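Long-range contacts in xyloglucan-specific endo-beta-1,4-glucanase BoGH9A (Bacteroides ovatus, PDB 6DHT), which cleaves internal beta-1,4-glucosidic linkages in the backbone of xyloglucans, releasing xyloglucan oligosaccharides: residues S114-M122 against S163-K174; Y128-A136 against L500-P511. All blocks are in the same frame, centred on the assembly; numbering follows the deposited sequence. Where two conformers were deposited one is given.

Contact 1. Residues S114-M122 against S163-K174; sequences SFYYQRTAM and SKGWYDAGDYNK
Gln118 and Tyr167 pair where helix 105-117 runs out beside the active-site loop 163-174, which carries Asp171, the predicted nucleophile. Tyr167 N gives a hydrogen bond to Gln118 O (2.8 Å), and the chain at Thr120 N answers with one to Gly165 O (3.0 Å), so Arg119 and Trp166 form a single beta bridge. The Gln118 side chain, bent at chi2 (-70°), brings NE2 to Tyr167 O at 3.0 Å, above the carbonyl plane, and weakly to Ala169 O; its OE1 is taken up by His498. Phe115 turns the edge of its ring onto the face of the Trp166 six-membered ring, CD2 lying 3.7 Å from Trp166 CE2 with the planes 60° apart. In the (alpha/alpha)6 barrel of family 9 glycosidases this aromatic pair joins the end of a barrel helix to the catalytic loop, and Trp166 NE1 reaches on to Glu217 of helix 213-226. A leucine in place of Trp166 would probably leave Glu217 without this N-H and open a gap beside the Phe115 ring. Thr120 CG2 sits over the face of the Tyr167 ring, 3.3 Å from Tyr167 CE1, while Tyr172 packs on the opposite face. The Thr120 hydroxyl, OG1, accepts a hydrogen bond from a water 2.6 Å away; Lys174 NZ, paired with Asp140, bonds to Lys164 O at 2.8 Å.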
loop_
_atom_site.group_PDB
_atom_site.type_symbol
_atom_site.label_atom_id
_atom_site.label_comp_id
_atom_site.label_asym_id
_atom_site.label_seq_id
_atom_site.Cartn_x
_atom_site.Cartn_y
_atom_site.Cartn_z
ATOM N N SER A 114 -3.368 10.104 -3.587
ATOM C CA SER A 114 -4.420 9.258 -4.145
ATOM C C SER A 114 -5.554 9.047 -3.147
ATOM O O SER A 114 -6.729 8.942 -3.545
ATOM C CB SER A 114 -3.849 7.902 -4.566
ATOM O OG SER A 114 -3.563 7.056 -3.455
ATOM N N PHE A 115 -5.221 8.975 -1.858
ATOM C CA PHE A 115 -6.212 8.768 -0.820
ATOM C C PHE A 115 -7.188 9.948 -0.740
ATOM O O PHE A 115 -8.397 9.757 -0.519
ATOM C CB PHE A 115 -5.535 8.533 0.529
ATOM C CG PHE A 115 -4.846 7.198 0.617
ATOM C CD1 PHE A 115 -3.551 7.027 0.149
ATOM C CD2 PHE A 115 -5.518 6.098 1.156
ATOM C CE1 PHE A 115 -2.947 5.766 0.193
ATOM C CE2 PHE A 115 -4.907 4.859 1.210
ATOM C CZ PHE A 115 -3.629 4.698 0.714
ATOM N N TYR A 116 -6.668 11.161 -0.927
ATOM C CA TYR A 116 -7.508 12.347 -0.986
ATOM C C TYR A 116 -8.568 12.216 -2.093
ATOM O O TYR A 116 -9.747 12.471 -1.869
ATOM C CB TYR A 116 -6.660 13.619 -1.138
ATOM C CG TYR A 116 -7.484 14.806 -1.593
ATOM C CD1 TYR A 116 -8.249 15.542 -0.696
ATOM C CD2 TYR A 116 -7.498 15.181 -2.926
ATOM C CE1 TYR A 116 -9.017 16.611 -1.129
ATOM C CE2 TYR A 116 -8.255 16.254 -3.359
ATOM C CZ TYR A 116 -9.005 16.968 -2.451
ATOM O OH TYR A 116 -9.774 18.040 -2.863
ATOM N N TYR A 117 -8.155 11.758 -3.278
ATOM C CA TYR A 117 -9.098 11.562 -4.361
ATOM C C TYR A 117 -10.159 10.494 -4.027
ATOM O O TYR A 117 -11.285 10.544 -4.537
ATOM C CB TYR A 117 -8.367 11.201 -5.647
ATOM C CG TYR A 117 -7.593 12.351 -6.236
ATOM C CD1 TYR A 117 -8.254 13.404 -6.871
ATOM C CD2 TYR A 117 -6.205 12.377 -6.199
ATOM C CE1 TYR A 117 -7.556 14.439 -7.440
ATOM C CE2 TYR A 117 -5.507 13.421 -6.745
ATOM C CZ TYR A 117 -6.197 14.450 -7.373
ATOM O OH TYR A 117 -5.462 15.479 -7.936
ATOM N N GLN A 118 -9.821 9.530 -3.179
ATOM C CA GLN A 118 -10.768 8.495 -2.776
ATOM C C GLN A 118 -11.772 8.930 -1.688
ATOM O O GLN A 118 -12.626 8.134 -1.253
ATOM C CB GLN A 118 -10.033 7.253 -2.274
ATOM C CG GLN A 118 -9.169 6.517 -3.294
ATOM C CD GLN A 118 -9.972 5.804 -4.359
ATOM O OE1 GLN A 118 -10.108 6.297 -5.479
ATOM N NE2 GLN A 118 -10.460 4.614 -4.035
ATOM N N ARG A 119 -11.658 10.161 -1.199
ATOM C CA ARG A 119 -12.477 10.567 -0.060
ATOM C C ARG A 119 -13.935 10.688 -0.436
ATOM O O ARG A 119 -14.271 11.206 -1.496
ATOM C CB ARG A 119 -12.050 11.935 0.458
ATOM C CG ARG A 119 -10.735 11.943 1.242
ATOM C CD ARG A 119 -10.538 13.291 1.870
ATOM N NE ARG A 119 -9.187 13.464 2.409
ATOM C CZ ARG A 119 -8.769 14.585 2.983
ATOM N NH1 ARG A 119 -9.616 15.601 3.109
ATOM N NH2 ARG A 119 -7.521 14.687 3.438
ATOM N N THR A 120 -14.777 10.233 0.486
ATOM C CA THR A 120 -16.236 10.354 0.388
ATOM C C THR A 120 -16.717 11.521 1.237
ATOM O O THR A 120 -15.987 12.042 2.074
ATOM C CB THR A 120 -16.926 9.094 0.916
ATOM O OG1 THR A 120 -16.786 8.986 2.341
ATOM C CG2 THR A 120 -16.372 7.857 0.210
ATOM N N ALA A 121 -17.971 11.910 1.026
ATOM C CA ALA A 121 -18.659 12.871 1.884
ATOM C C ALA A 121 -18.028 14.244 1.890
ATOM O O ALA A 121 -18.166 14.986 2.861
ATOM C CB ALA A 121 -18.768 12.340 3.319
ATOM N N MET A 122 -17.328 14.606 0.823
ATOM C CA MET A 122 -16.850 15.976 0.715
ATOM C C MET A 122 -16.528 16.376 -0.708
ATOM O O MET A 122 -16.192 15.536 -1.550
ATOM C CB MET A 122 -15.642 16.208 1.610
ATOM C CG MET A 122 -14.329 15.706 1.070
ATOM S SD MET A 122 -13.090 16.158 2.274
ATOM C CE MET A 122 -12.516 17.718 1.632
ATOM N N SER A 163 -20.269 8.490 8.063
ATOM C CA SER A 163 -19.772 9.336 6.990
ATOM C C SER A 163 -18.253 9.453 7.016
ATOM O O SER A 163 -17.613 9.100 8.008
ATOM C CB SER A 163 -20.391 10.730 7.106
ATOM O OG SER A 163 -19.874 11.427 8.223
ATOM N N LYS A 164 -17.712 9.973 5.910
ATOM C CA LYS A 164 -16.270 10.137 5.678
ATOM C C LYS A 164 -15.664 8.784 5.345
ATOM O O LYS A 164 -16.358 7.838 4.998
ATOM C CB LYS A 164 -15.565 10.842 6.850
ATOM C CG LYS A 164 -16.129 12.232 7.127
ATOM C CD LYS A 164 -15.554 12.835 8.385
ATOM C CE LYS A 164 -14.116 13.218 8.204
ATOM N NZ LYS A 164 -13.652 13.953 9.402
ATOM N N GLY A 165 -14.345 8.691 5.434
ATOM C CA GLY A 165 -13.670 7.500 4.947
ATOM C C GLY A 165 -13.450 7.487 3.447
ATOM O O GLY A 165 -14.016 8.293 2.703
ATOM N N TRP A 166 -12.610 6.557 3.012
ATOM C CA TRP A 166 -12.269 6.433 1.603
ATOM C C TRP A 166 -13.102 5.373 0.873
ATOM O O TRP A 166 -13.414 4.341 1.443
ATOM C CB TRP A 166 -10.806 6.012 1.414
ATOM C CG TRP A 166 -9.785 6.841 2.138
ATOM C CD1 TRP A 166 -9.573 8.180 2.012
ATOM C CD2 TRP A 166 -8.809 6.357 3.068
ATOM N NE1 TRP A 166 -8.524 8.566 2.823
ATOM C CE2 TRP A 166 -8.039 7.463 3.480
ATOM C CE3 TRP A 166 -8.511 5.099 3.583
ATOM C CZ2 TRP A 166 -6.986 7.336 4.370
ATOM C CZ3 TRP A 166 -7.456 4.976 4.466
ATOM C CH2 TRP A 166 -6.707 6.083 4.843
ATOM N N TYR A 167 -13.364 5.587 -0.407
ATOM C CA TYR A 167 -13.721 4.486 -1.273
ATOM C C TYR A 167 -12.572 3.474 -1.243
ATOM O O TYR A 167 -11.398 3.847 -1.305
ATOM C CB TYR A 167 -13.922 4.948 -2.699
ATOM C CG TYR A 167 -15.032 5.938 -2.926
ATOM C CD1 TYR A 167 -16.317 5.693 -2.474
ATOM C CD2 TYR A 167 -14.790 7.123 -3.623
ATOM C CE1 TYR A 167 -17.326 6.603 -2.707
ATOM C CE2 TYR A 167 -15.795 8.040 -3.841
ATOM C CZ TYR A 167 -17.060 7.761 -3.387
ATOM O OH TYR A 167 -18.074 8.672 -3.592
ATOM N N ASP A 168 -12.886 2.188 -1.176
ATOM C CA ASP A 168 -11.857 1.168 -1.050
ATOM C C ASP A 168 -10.928 1.069 -2.252
ATOM O O ASP A 168 -9.725 0.804 -2.099
ATOM C CB ASP A 168 -12.498 -0.195 -0.856
ATOM C CG ASP A 168 -11.539 -1.222 -0.310
ATOM O OD1 ASP A 168 -10.899 -0.956 0.735
ATOM O OD2 ASP A 168 -11.450 -2.312 -0.894
ATOM N N ALA A 169 -11.466 1.186 -3.468
ATOM C CA ALA A 169 -10.743 0.683 -4.611
ATOM C C ALA A 169 -11.422 1.142 -5.887
ATOM O O ALA A 169 -11.813 2.303 -5.998
ATOM C CB ALA A 169 -10.704 -0.847 -4.522
ATOM N N GLY A 170 -11.564 0.236 -6.855
ATOM C CA GLY A 170 -12.314 0.554 -8.048
ATOM C C GLY A 170 -13.806 0.641 -7.807
ATOM O O GLY A 170 -14.534 1.109 -8.708
ATOM N N ASP A 171 -14.264 0.184 -6.644
ATOM C CA ASP A 171 -15.664 0.273 -6.182
ATOM C C ASP A 171 -15.827 1.364 -5.120
ATOM O O ASP A 171 -14.832 1.964 -4.655
ATOM C CB ASP A 171 -16.153 -1.072 -5.629
ATOM C CG ASP A 171 -15.457 -1.485 -4.363
ATOM O OD1 ASP A 171 -14.202 -1.617 -4.423
ATOM O OD2 ASP A 171 -16.174 -1.716 -3.362
ATOM N N TYR A 172 -17.065 1.592 -4.681
ATOM C CA TYR A 172 -17.404 2.734 -3.837
ATOM C C TYR A 172 -17.790 2.357 -2.401
ATOM O O TYR A 172 -18.315 3.175 -1.669
ATOM C CB TYR A 172 -18.562 3.505 -4.487
ATOM C CG TYR A 172 -18.270 4.220 -5.789
ATOM C CD1 TYR A 172 -17.129 5.013 -5.963
ATOM C CD2 TYR A 172 -19.165 4.137 -6.861
ATOM C CE1 TYR A 172 -16.905 5.694 -7.142
ATOM C CE2 TYR A 172 -18.945 4.802 -8.028
ATOM C CZ TYR A 172 -17.808 5.580 -8.207
ATOM O OH TYR A 172 -17.538 6.278 -9.361
ATOM N N ASN A 173 -17.490 1.130 -1.996
ATOM C CA ASN A 173 -17.782 0.666 -0.654
ATOM C C ASN A 173 -16.620 0.897 0.312
ATOM O O ASN A 173 -15.521 1.212 -0.147
ATOM C CB ASN A 173 -18.193 -0.800 -0.754
ATOM C CG ASN A 173 -19.342 -0.981 -1.732
ATOM O OD1 ASN A 173 -20.447 -0.511 -1.453
ATOM N ND2 ASN A 173 -19.065 -1.549 -2.895
ATOM N N LYS A 174 -16.864 0.799 1.606
ATOM C CA LYS A 174 -15.865 1.155 2.626
ATOM C C LYS A 174 -15.732 -0.025 3.560
ATOM O O LYS A 174 -16.729 -0.471 4.126
ATOM C CB LYS A 174 -16.297 2.402 3.386
ATOM C CG LYS A 174 -16.631 3.564 2.460
ATOM C CD LYS A 174 -16.897 4.866 3.159
ATOM C CE LYS A 174 -18.024 4.749 4.166
ATOM N NZ LYS A 174 -18.505 6.076 4.605
HETATM O O HOH W 1 -19.120 8.956 3.573
#

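Contact 2. Residues Y128-A136 against L500-P511. With MG (magnesium ion), chain X.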
loop_
_atom_site.group_PDB
_atom_site.type_symbol
_atom_site.label_atom_id
_atom_site.label_comp_id
_atom_site.label_asym_id
_atom_site.label_seq_id
_atom_site.Cartn_x
_atom_site.Cartn_y
_atom_site.Cartn_z
ATOM N N TYR A 128 -7.170 21.778 -4.705
ATOM C CA TYR A 128 -6.359 20.656 -4.241
ATOM C C TYR A 128 -6.290 19.549 -5.297
ATOM O O TYR A 128 -5.278 18.836 -5.384
ATOM C CB TYR A 128 -6.964 20.082 -2.978
ATOM C CG TYR A 128 -7.307 21.157 -1.970
ATOM C CD1 TYR A 128 -6.300 21.834 -1.299
ATOM C CD2 TYR A 128 -8.633 21.510 -1.713
ATOM C CE1 TYR A 128 -6.601 22.824 -0.392
ATOM C CE2 TYR A 128 -8.937 22.501 -0.789
ATOM C CZ TYR A 128 -7.914 23.145 -0.147
ATOM O OH TYR A 128 -8.186 24.134 0.772
ATOM N N ALA A 129 -7.342 19.446 -6.119
ATOM C CA ALA A 129 -7.558 18.281 -6.980
ATOM C C ALA A 129 -7.027 18.450 -8.382
ATOM O O ALA A 129 -6.835 17.466 -9.090
ATOM C CB ALA A 129 -9.040 17.949 -7.037
ATOM N N GLY A 130 -6.802 19.686 -8.810
ATOM C CA GLY A 130 -6.448 19.912 -10.205
ATOM C C GLY A 130 -7.631 19.598 -11.111
ATOM O O GLY A 130 -8.788 19.831 -10.745
ATOM N N GLN A 131 -7.366 19.046 -12.290
ATOM C CA GLN A 131 -8.455 18.821 -13.236
ATOM C C GLN A 131 -9.439 17.740 -12.779
ATOM O O GLN A 131 -10.551 17.664 -13.296
ATOM C CB GLN A 131 -7.924 18.484 -14.630
ATOM C CG GLN A 131 -7.173 17.187 -14.729
ATOM C CD GLN A 131 -6.696 16.912 -16.151
ATOM O OE1 GLN A 131 -7.374 17.242 -17.117
ATOM N NE2 GLN A 131 -5.519 16.330 -16.279
ATOM N N TRP A 132 -9.045 16.916 -11.805
ATOM C CA TRP A 132 -9.923 15.839 -11.325
ATOM C C TRP A 132 -10.747 16.278 -10.127
ATOM O O TRP A 132 -10.760 15.614 -9.089
ATOM C CB TRP A 132 -9.112 14.584 -10.971
ATOM C CG TRP A 132 -8.224 14.110 -12.105
ATOM C CD1 TRP A 132 -8.570 13.280 -13.128
ATOM C CD2 TRP A 132 -6.863 14.471 -12.324
ATOM N NE1 TRP A 132 -7.508 13.100 -13.966
ATOM C CE2 TRP A 132 -6.441 13.821 -13.490
ATOM C CE3 TRP A 132 -5.956 15.285 -11.641
ATOM C CZ2 TRP A 132 -5.158 13.963 -13.989
ATOM C CZ3 TRP A 132 -4.692 15.421 -12.130
ATOM C CH2 TRP A 132 -4.293 14.761 -13.283
ATOM N N HIS A 133 -11.426 17.412 -10.274
ATOM C CA HIS A 133 -12.309 17.915 -9.233
ATOM C C HIS A 133 -13.697 17.351 -9.422
ATOM O O HIS A 133 -14.090 17.038 -10.550
ATOM C CB HIS A 133 -12.340 19.453 -9.230
ATOM C CG HIS A 133 -12.684 20.060 -10.553
ATOM N ND1 HIS A 133 -13.985 20.292 -10.949
ATOM C CD2 HIS A 133 -11.900 20.487 -11.573
ATOM C CE1 HIS A 133 -13.987 20.833 -12.154
ATOM N NE2 HIS A 133 -12.736 20.964 -12.555
ATOM N N ARG A 134 -14.423 17.204 -8.319
ATOM C CA ARG A 134 -15.803 16.740 -8.368
ATOM C C ARG A 134 -16.591 17.169 -7.154
ATOM O O ARG A 134 -16.043 17.626 -6.156
ATOM C CB ARG A 134 -15.860 15.219 -8.522
ATOM C CG ARG A 134 -15.359 14.430 -7.327
ATOM C CD ARG A 134 -15.332 12.914 -7.588
ATOM N NE ARG A 134 -15.231 12.210 -6.317
ATOM C CZ ARG A 134 -14.099 11.815 -5.735
ATOM N NH1 ARG A 134 -12.941 11.979 -6.338
ATOM N NH2 ARG A 134 -14.150 11.205 -4.555
ATOM N N MET A 135 -17.902 17.014 -7.256
ATOM C CA MET A 135 -18.797 17.344 -6.163
ATOM C C MET A 135 -18.699 16.262 -5.107
ATOM O O MET A 135 -18.183 15.177 -5.368
ATOM C CB MET A 135 -20.238 17.415 -6.675
ATOM C CG MET A 135 -20.425 18.384 -7.835
ATOM S SD MET A 135 -20.260 20.108 -7.334
ATOM C CE MET A 135 -21.940 20.405 -6.783
ATOM N N ALA A 136 -19.209 16.553 -3.918
ATOM C CA ALA A 136 -19.305 15.545 -2.881
ATOM C C ALA A 136 -20.177 14.362 -3.353
ATOM O O ALA A 136 -21.157 14.527 -4.098
ATOM C CB ALA A 136 -19.865 16.159 -1.620
ATOM N N LEU A 500 -13.997 5.896 -10.348
ATOM C CA LEU A 500 -13.828 7.350 -10.387
ATOM C C LEU A 500 -13.199 7.852 -11.685
ATOM O O LEU A 500 -13.709 8.782 -12.309
ATOM C CB LEU A 500 -12.980 7.839 -9.214
ATOM C CG LEU A 500 -13.627 7.858 -7.832
ATOM C CD1 LEU A 500 -12.591 8.309 -6.780
ATOM C CD2 LEU A 500 -14.837 8.745 -7.734
ATOM N N SER A 501 -12.082 7.273 -12.097
ATOM C CA SER A 501 -11.421 7.708 -13.329
ATOM C C SER A 501 -12.269 7.399 -14.568
ATOM O O SER A 501 -12.186 8.102 -15.589
ATOM C CB SER A 501 -10.047 7.063 -13.499
ATOM O OG SER A 501 -9.147 7.516 -12.485
ATOM N N ALA A 502 -13.047 6.321 -14.500
ATOM C CA ALA A 502 -13.758 5.843 -15.688
ATOM C C ALA A 502 -15.028 6.640 -15.912
ATOM O O ALA A 502 -15.503 6.724 -17.053
ATOM C CB ALA A 502 -14.067 4.344 -15.570
ATOM N N SER A 503 -15.600 7.210 -14.861
ATOM C CA SER A 503 -16.887 7.893 -14.977
ATOM C C SER A 503 -16.789 9.399 -14.987
ATOM O O SER A 503 -17.800 10.082 -15.147
ATOM C CB SER A 503 -17.832 7.464 -13.868
ATOM O OG SER A 503 -17.344 7.877 -12.604
ATOM N N ASP A 504 -15.596 9.941 -14.794
ATOM C CA ASP A 504 -15.450 11.377 -14.902
ATOM C C ASP A 504 -15.375 11.644 -16.385
ATOM O O ASP A 504 -15.470 10.721 -17.185
ATOM C CB ASP A 504 -14.256 11.926 -14.103
ATOM C CG ASP A 504 -12.902 11.408 -14.573
ATOM O OD1 ASP A 504 -12.747 10.930 -15.715
ATOM O OD2 ASP A 504 -11.944 11.518 -13.774
ATOM N N ASP A 505 -15.221 12.892 -16.759
ATOM C CA ASP A 505 -15.186 13.198 -18.172
ATOM C C ASP A 505 -13.801 13.721 -18.488
ATOM O O ASP A 505 -13.633 14.627 -19.282
ATOM C CB ASP A 505 -16.309 14.178 -18.507
ATOM C CG ASP A 505 -17.693 13.605 -18.172
ATOM O OD1 ASP A 505 -18.029 12.505 -18.677
ATOM O OD2 ASP A 505 -18.431 14.237 -17.383
ATOM N N ILE A 506 -12.807 13.099 -17.853
ATOM C CA ILE A 506 -11.409 13.477 -17.994
ATOM C C ILE A 506 -10.633 12.296 -18.559
ATOM O O ILE A 506 -10.730 11.180 -18.044
ATOM C CB ILE A 506 -10.828 13.911 -16.638
ATOM C CG1 ILE A 506 -11.621 15.110 -16.114
ATOM C CG2 ILE A 506 -9.353 14.256 -16.769
ATOM C CD1 ILE A 506 -11.538 15.294 -14.656
ATOM N N GLU A 507 -9.923 12.519 -19.653
ATOM C CA GLU A 507 -9.216 11.448 -20.342
ATOM C C GLU A 507 -8.135 10.842 -19.431
ATOM O O GLU A 507 -8.093 9.634 -19.222
ATOM C CB GLU A 507 -8.595 11.961 -21.647
ATOM C CG GLU A 507 -7.746 10.926 -22.380
ATOM C CD GLU A 507 -7.223 11.412 -23.722
ATOM O OE1 GLU A 507 -7.742 12.419 -24.245
ATOM O OE2 GLU A 507 -6.285 10.781 -24.251
ATOM N N ASP A 508 -7.263 11.672 -18.887
ATOM C CA ASP A 508 -6.197 11.135 -18.059
ATOM C C ASP A 508 -6.780 10.587 -16.760
ATOM O O ASP A 508 -7.672 11.187 -16.155
ATOM C CB ASP A 508 -5.170 12.211 -17.749
ATOM C CG ASP A 508 -4.299 12.538 -18.930
ATOM O OD1 ASP A 508 -4.209 11.708 -19.865
ATOM O OD2 ASP A 508 -3.709 13.630 -18.906
ATOM N N PRO A 509 -6.275 9.421 -16.320
ATOM C CA PRO A 509 -6.753 8.885 -15.044
ATOM C C PRO A 509 -6.311 9.728 -13.842
ATOM O O PRO A 509 -5.348 10.497 -13.926
ATOM C CB PRO A 509 -6.072 7.519 -14.977
ATOM C CG PRO A 509 -4.824 7.686 -15.748
ATOM C CD PRO A 509 -5.214 8.580 -16.904
ATOM N N ILE A 510 -7.004 9.564 -12.719
ATOM C CA ILE A 510 -6.579 10.205 -11.479
ATOM C C ILE A 510 -5.175 9.658 -11.191
ATOM O O ILE A 510 -4.935 8.444 -11.262
ATOM C CB ILE A 510 -7.561 9.932 -10.337
ATOM C CG1 ILE A 510 -8.946 10.493 -10.717
ATOM C CG2 ILE A 510 -7.048 10.579 -9.026
ATOM C CD1 ILE A 510 -10.059 10.185 -9.736
ATOM N N PRO A 511 -4.221 10.544 -10.866
ATOM C CA PRO A 511 -2.830 10.099 -10.723
ATOM C C PRO A 511 -2.518 9.481 -9.352
ATOM O O PRO A 511 -3.224 9.691 -8.377
ATOM C CB PRO A 511 -2.025 11.405 -10.881
ATOM C CG PRO A 511 -2.943 12.451 -10.353
ATOM C CD PRO A 511 -4.342 12.012 -10.806
HETATM MG MG MG X . -11.471 9.662 -16.761
HETATM O O HOH W 2 -10.068 10.213 -15.233
HETATM O O HOH W 3 -13.029 9.388 -18.087
HETATM O O HOH W 4 -10.140 8.410 -17.553
#
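Trp132 lies against Ile510 and Pro511. CB is 4.1 Å from Ile510 CG1; CG stands anti to the carbonyl carbon (chi1 -54°), which carries the indole across the loop 504-511. CD1 comes within 3.7 Å of Ile510 CG1, and Asp504 OD2 lies at the ring edge near its plane. NE1 donates to Asp508 O at 2.9 Å, nearly straight (169°) and in the ring plane, although the donor stands above the plane of that carbonyl. Farther out, CZ2 touches Asp508 CB, and CZ3 and CH2 rest on Pro511 CD, which is 3.5 Å from the centroid of the six-membered ring in a CH-pi contact. Gln131 folds CG over the opposite face, and Ile506 CG2 approaches NE1 obliquely. Beside the indole, Leu500 lays CD2 on one face of the Arg134 guanidinium, whose NH1 bonds to Tyr117 O. The end of helix 499-503 and the loop after it hold a magnesium ion through Ser501 O, Asp504 OD1 and Ile506 O, each at 2.1 Å, with three waters; Asp504 OD1 also accepts from Ile506 N, an Asx turn. One of those waters donates to both Asp504 OD2 and Asp508 O. The carbonyl that receives the indole N-H thus also accepts a hydrogen bond from a metal-bound water, which the magnesium is likely to make a stronger donor, coupling Trp132 to the metal site through its second shell.

Contacts 1 and 2 lie on the same side of the chain's centre, their own centres 13 Å apart, within the family 9 catalytic domain. The segments alternate in sequence: 114-122, 128-136, 163-174, then 500-511 far downstream, so the end of helix 105-117 and the turn that follows helix 126-129 each meet a later part of the chain. Tyr117, at the end of helix 105-117, ties the two together: its OH probably bonds to Ala129 O, and its ring packs on Ile510. Gln118 of contact 1 touches Leu500 of helix 499-503. Contact 1 borders the predicted catalytic residues directly, whereas the magnesium-binding segment of contact 2 follows shortly after His497, another predicted active-site residue, in the chain.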